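Local coordinates for protein translation initiation factor 6 (Methanocaldococcus jannaschii, PDB 1G61) that binds to the 50S ribosomal subunit and prevents it from joining the 30S subunit to form the 70S initiation complex, at residues V181-T193 against G210-A224. Numbering follows the deposited sequence.
Sequences VEYIGKGTANKGT and GGDTTGPELLIIEDA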
loop_
_atom_site.group_PDB
_atom_site.type_symbol
_atom_site.label_atom_id
_atom_site.label_comp_id
_atom_site.label_asym_id
_atom_site.label_seq_id
_atom_site.Cartn_x
_atom_site.Cartn_y
_atom_site.Cartn_z
ATOM N N VAL A 181 -5.728 14.949 -0.516
ATOM C CA VAL A 181 -6.584 14.393 0.547
ATOM C C VAL A 181 -7.017 15.478 1.527
ATOM O O VAL A 181 -6.302 16.459 1.751
ATOM C CB VAL A 181 -5.901 13.253 1.321
ATOM C CG1 VAL A 181 -5.762 12.067 0.373
ATOM C CG2 VAL A 181 -4.531 13.632 1.862
ATOM N N GLU A 182 -8.192 15.304 2.130
ATOM C CA GLU A 182 -8.663 16.334 3.071
ATOM C C GLU A 182 -8.293 15.920 4.482
ATOM O O GLU A 182 -8.326 16.762 5.390
ATOM C CB GLU A 182 -10.158 16.579 3.004
ATOM C CG GLU A 182 -10.698 17.057 1.672
ATOM C CD GLU A 182 -10.195 18.388 1.162
ATOM O OE1 GLU A 182 -9.664 19.248 1.904
ATOM O OE2 GLU A 182 -10.328 18.604 -0.061
ATOM N N TYR A 183 -7.920 14.656 4.716
ATOM C CA TYR A 183 -7.560 14.140 6.039
ATOM C C TYR A 183 -6.106 13.772 6.024
ATOM O O TYR A 183 -5.630 13.129 5.078
ATOM C CB TYR A 183 -8.394 12.884 6.360
ATOM C CG TYR A 183 -9.898 13.154 6.446
ATOM C CD1 TYR A 183 -10.749 13.014 5.361
ATOM C CD2 TYR A 183 -10.452 13.562 7.652
ATOM C CE1 TYR A 183 -12.099 13.265 5.460
ATOM C CE2 TYR A 183 -11.800 13.818 7.786
ATOM C CZ TYR A 183 -12.617 13.666 6.679
ATOM O OH TYR A 183 -13.937 13.925 6.842
ATOM N N ILE A 184 -5.350 14.152 7.065
ATOM C CA ILE A 184 -3.993 13.672 7.197
ATOM C C ILE A 184 -3.607 13.740 8.670
ATOM O O ILE A 184 -4.059 14.575 9.449
ATOM C CB ILE A 184 -3.026 14.515 6.352
ATOM C CG1 ILE A 184 -1.628 13.886 6.303
ATOM C CG2 ILE A 184 -2.972 15.967 6.832
ATOM C CD1 ILE A 184 -0.863 14.310 5.055
ATOM N N GLY A 185 -2.716 12.811 9.053
ATOM C CA GLY A 185 -2.160 12.837 10.427
ATOM C C GLY A 185 -0.919 11.987 10.508
ATOM O O GLY A 185 -0.484 11.407 9.507
ATOM N N LYS A 186 -0.399 11.940 11.723
ATOM C CA LYS A 186 0.827 11.196 11.961
ATOM C C LYS A 186 0.697 10.361 13.208
ATOM O O LYS A 186 0.041 10.776 14.167
ATOM C CB LYS A 186 2.029 12.122 12.040
ATOM C CG LYS A 186 2.036 13.246 13.037
ATOM C CD LYS A 186 3.211 14.190 12.825
ATOM C CE LYS A 186 3.910 14.635 14.088
ATOM N NZ LYS A 186 5.227 15.368 13.920
ATOM N N GLY A 187 1.341 9.215 13.262
ATOM C CA GLY A 187 1.192 8.361 14.452
ATOM C C GLY A 187 1.933 7.036 14.234
ATOM O O GLY A 187 2.669 6.840 13.271
ATOM N N THR A 188 1.728 6.136 15.184
ATOM C CA THR A 188 2.319 4.791 15.104
ATOM C C THR A 188 1.240 3.726 14.949
ATOM O O THR A 188 0.034 3.988 15.049
ATOM C CB THR A 188 3.190 4.487 16.338
ATOM O OG1 THR A 188 2.398 4.662 17.524
ATOM C CG2 THR A 188 4.389 5.433 16.424
ATOM N N ALA A 189 1.687 2.493 14.695
ATOM C CA ALA A 189 0.771 1.353 14.695
ATOM C C ALA A 189 1.480 0.178 15.372
ATOM O O ALA A 189 2.687 0.255 15.618
ATOM C CB ALA A 189 0.343 1.022 13.280
ATOM N N ASN A 190 0.727 -0.864 15.668
ATOM C CA ASN A 190 1.321 -2.047 16.274
ATOM C C ASN A 190 2.137 -1.688 17.533
ATOM O O ASN A 190 3.212 -2.222 17.741
ATOM C CB ASN A 190 2.153 -2.834 15.276
ATOM C CG ASN A 190 1.319 -3.733 14.369
ATOM O OD1 ASN A 190 0.192 -4.109 14.735
ATOM N ND2 ASN A 190 1.849 -4.060 13.201
ATOM N N LYS A 191 1.617 -0.841 18.373
ATOM C CA LYS A 191 2.230 -0.511 19.660
ATOM C C LYS A 191 3.611 0.106 19.472
ATOM O O LYS A 191 4.604 -0.308 20.061
ATOM C CB LYS A 191 2.296 -1.728 20.586
ATOM C CG LYS A 191 2.426 -1.368 22.063
ATOM C CD LYS A 191 2.748 -2.650 22.848
ATOM C CE LYS A 191 2.837 -2.331 24.333
ATOM N NZ LYS A 191 2.970 -3.538 25.161
ATOM N N GLY A 192 3.612 1.194 18.650
ATOM C CA GLY A 192 4.808 1.991 18.615
ATOM C C GLY A 192 5.642 1.851 17.373
ATOM O O GLY A 192 6.663 2.522 17.209
ATOM N N THR A 193 5.278 1.008 16.416
ATOM C CA THR A 193 6.024 0.900 15.170
ATOM C C THR A 193 5.824 2.173 14.376
ATOM O O THR A 193 4.674 2.610 14.169
ATOM C CB THR A 193 5.526 -0.359 14.417
ATOM O OG1 THR A 193 5.850 -1.505 15.235
ATOM C CG2 THR A 193 6.215 -0.520 13.072
ATOM N N GLY A 210 -2.622 -3.800 11.849
ATOM C CA GLY A 210 -1.984 -4.901 12.550
ATOM C C GLY A 210 -2.581 -5.082 13.949
ATOM O O GLY A 210 -2.936 -4.116 14.647
ATOM N N GLY A 211 -2.667 -6.341 14.382
ATOM C CA GLY A 211 -3.331 -6.760 15.610
ATOM C C GLY A 211 -2.778 -6.120 16.872
ATOM O O GLY A 211 -3.493 -6.024 17.904
ATOM N N ASP A 212 -1.525 -5.669 16.934
ATOM C CA ASP A 212 -0.981 -5.079 18.137
ATOM C C ASP A 212 -1.320 -3.595 18.289
ATOM O O ASP A 212 -0.974 -2.973 19.275
ATOM C CB ASP A 212 0.540 -5.232 18.146
ATOM C CG ASP A 212 0.926 -6.712 18.234
ATOM O OD1 ASP A 212 0.276 -7.468 19.004
ATOM O OD2 ASP A 212 1.906 -7.079 17.559
ATOM N N THR A 213 -1.964 -3.021 17.270
ATOM C CA THR A 213 -2.313 -1.604 17.327
ATOM C C THR A 213 -3.152 -1.300 18.556
ATOM O O THR A 213 -4.128 -2.020 18.829
ATOM C CB THR A 213 -3.037 -1.232 16.014
ATOM O OG1 THR A 213 -2.108 -1.469 14.950
ATOM C CG2 THR A 213 -3.436 0.229 15.960
ATOM N N THR A 214 -2.804 -0.250 19.282
ATOM C CA THR A 214 -3.521 0.095 20.496
ATOM C C THR A 214 -4.738 0.981 20.264
ATOM O O THR A 214 -4.993 1.522 19.177
ATOM C CB THR A 214 -2.579 0.845 21.466
ATOM O OG1 THR A 214 -2.327 2.131 20.881
ATOM C CG2 THR A 214 -1.281 0.073 21.640
ATOM N N GLY A 215 -5.550 1.201 21.292
ATOM C CA GLY A 215 -6.721 2.100 21.229
ATOM C C GLY A 215 -6.280 3.510 20.852
ATOM O O GLY A 215 -6.883 4.069 19.922
ATOM N N PRO A 216 -5.307 4.118 21.538
ATOM C CA PRO A 216 -4.919 5.475 21.143
ATOM C C PRO A 216 -4.425 5.530 19.722
ATOM O O PRO A 216 -4.676 6.479 18.975
ATOM C CB PRO A 216 -3.814 5.784 22.167
ATOM C CG PRO A 216 -4.233 4.972 23.373
ATOM C CD PRO A 216 -4.656 3.652 22.792
ATOM N N GLU A 217 -3.690 4.512 19.272
ATOM C CA GLU A 217 -3.209 4.509 17.898
ATOM C C GLU A 217 -4.369 4.441 16.927
ATOM O O GLU A 217 -4.374 5.128 15.891
ATOM C CB GLU A 217 -2.267 3.314 17.630
ATOM C CG GLU A 217 -0.905 3.469 18.302
ATOM C CD GLU A 217 -0.016 2.232 18.145
ATOM O OE1 GLU A 217 -0.540 1.073 18.118
ATOM O OE2 GLU A 217 1.220 2.433 18.059
ATOM N N LEU A 218 -5.330 3.583 17.247
ATOM C CA LEU A 218 -6.491 3.404 16.358
ATOM C C LEU A 218 -7.227 4.717 16.183
ATOM O O LEU A 218 -7.686 5.073 15.086
ATOM C CB LEU A 218 -7.356 2.293 16.935
ATOM C CG LEU A 218 -8.276 1.575 15.947
ATOM C CD1 LEU A 218 -7.462 0.913 14.838
ATOM C CD2 LEU A 218 -9.141 0.557 16.682
ATOM N N LEU A 219 -7.392 5.475 17.275
ATOM C CA LEU A 219 -8.052 6.762 17.131
ATOM C C LEU A 219 -7.363 7.673 16.125
ATOM O O LEU A 219 -7.951 8.352 15.286
ATOM C CB LEU A 219 -8.085 7.384 18.538
ATOM C CG LEU A 219 -8.926 8.623 18.696
ATOM C CD1 LEU A 219 -10.351 8.364 18.230
ATOM C CD2 LEU A 219 -8.920 9.054 20.168
ATOM N N ILE A 220 -6.038 7.766 16.221
ATOM C CA ILE A 220 -5.244 8.598 15.322
ATOM C C ILE A 220 -5.326 8.079 13.898
ATOM O O ILE A 220 -5.409 8.868 12.930
ATOM C CB ILE A 220 -3.825 8.744 15.880
ATOM C CG1 ILE A 220 -3.844 9.669 17.128
ATOM C CG2 ILE A 220 -2.856 9.280 14.842
ATOM C CD1 ILE A 220 -2.659 9.523 18.045
ATOM N N ILE A 221 -5.288 6.755 13.696
ATOM C CA ILE A 221 -5.428 6.175 12.353
ATOM C C ILE A 221 -6.771 6.519 11.759
ATOM O O ILE A 221 -6.863 6.928 10.580
ATOM C CB ILE A 221 -5.261 4.658 12.470
ATOM C CG1 ILE A 221 -3.820 4.312 12.865
ATOM C CG2 ILE A 221 -5.701 3.960 11.178
ATOM C CD1 ILE A 221 -3.662 2.895 13.417
ATOM N N GLU A 222 -7.863 6.372 12.523
ATOM C CA GLU A 222 -9.183 6.693 12.056
ATOM C C GLU A 222 -9.273 8.148 11.576
ATOM O O GLU A 222 -9.781 8.427 10.489
ATOM C CB GLU A 222 -10.210 6.496 13.202
ATOM C CG GLU A 222 -10.601 5.041 13.396
ATOM C CD GLU A 222 -11.189 4.747 14.769
ATOM O OE1 GLU A 222 -11.512 5.707 15.507
ATOM O OE2 GLU A 222 -11.314 3.549 15.110
ATOM N N ASP A 223 -8.770 9.066 12.392
ATOM C CA ASP A 223 -8.805 10.492 12.060
ATOM C C ASP A 223 -7.963 10.813 10.821
ATOM O O ASP A 223 -8.397 11.573 9.966
ATOM C CB ASP A 223 -8.311 11.370 13.226
ATOM C CG ASP A 223 -9.248 11.367 14.414
ATOM O OD1 ASP A 223 -10.450 11.060 14.269
ATOM O OD2 ASP A 223 -8.766 11.721 15.519
ATOM N N ALA A 224 -6.785 10.185 10.719
ATOM C CA ALA A 224 -5.915 10.472 9.589
ATOM C C ALA A 224 -6.465 9.975 8.270
ATOM O O ALA A 224 -6.241 10.595 7.228
ATOM C CB ALA A 224 -4.549 9.822 9.863
HETATM O O HOH W 1 -1.684 6.157 15.267
#
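The carboxylate of Glu217 turns one face to the backbone N atoms of Ala189 and Asn190, 3.4 Å from OE2 and OE1 respectively but too poorly angled to bond; its edges take four donors. It also completes a capping box at the start of helix 215-225: Glu217 N donates to the N-cap Thr214 OG1 at 3.2 Å. OE1 accepts from Lys191 N (2.9 Å) by its syn lone pair and, from out of the plane on the anti side, from Thr214 N. OE2 accepts from Gly192 N, also out of plane, at 2.8 Å and, by its anti lone pair, from Thr188 OG1 at 2.6 Å. The extended Glu217 chain (chi2 175°) reaches a G1 bulge, where Gly192 suits backbone angles that would jam a CB against the preceding carbonyl. A glutamine in place of Glu217 would probably turn an NH2 toward two of the four donors, leaving them without their acceptor. Strand 183-186 runs roughly antiparallel to the helix (149°). Gly185 lets Ala224 CB approach its N to 3.6 Å, and Gly187 likewise admits Ile220 CG2. Beyond the carboxylate, Thr213 OG1 donates to Gly210 O and accepts from Asn190 N at 3.0 Å, with an N-H...O angle of 160°.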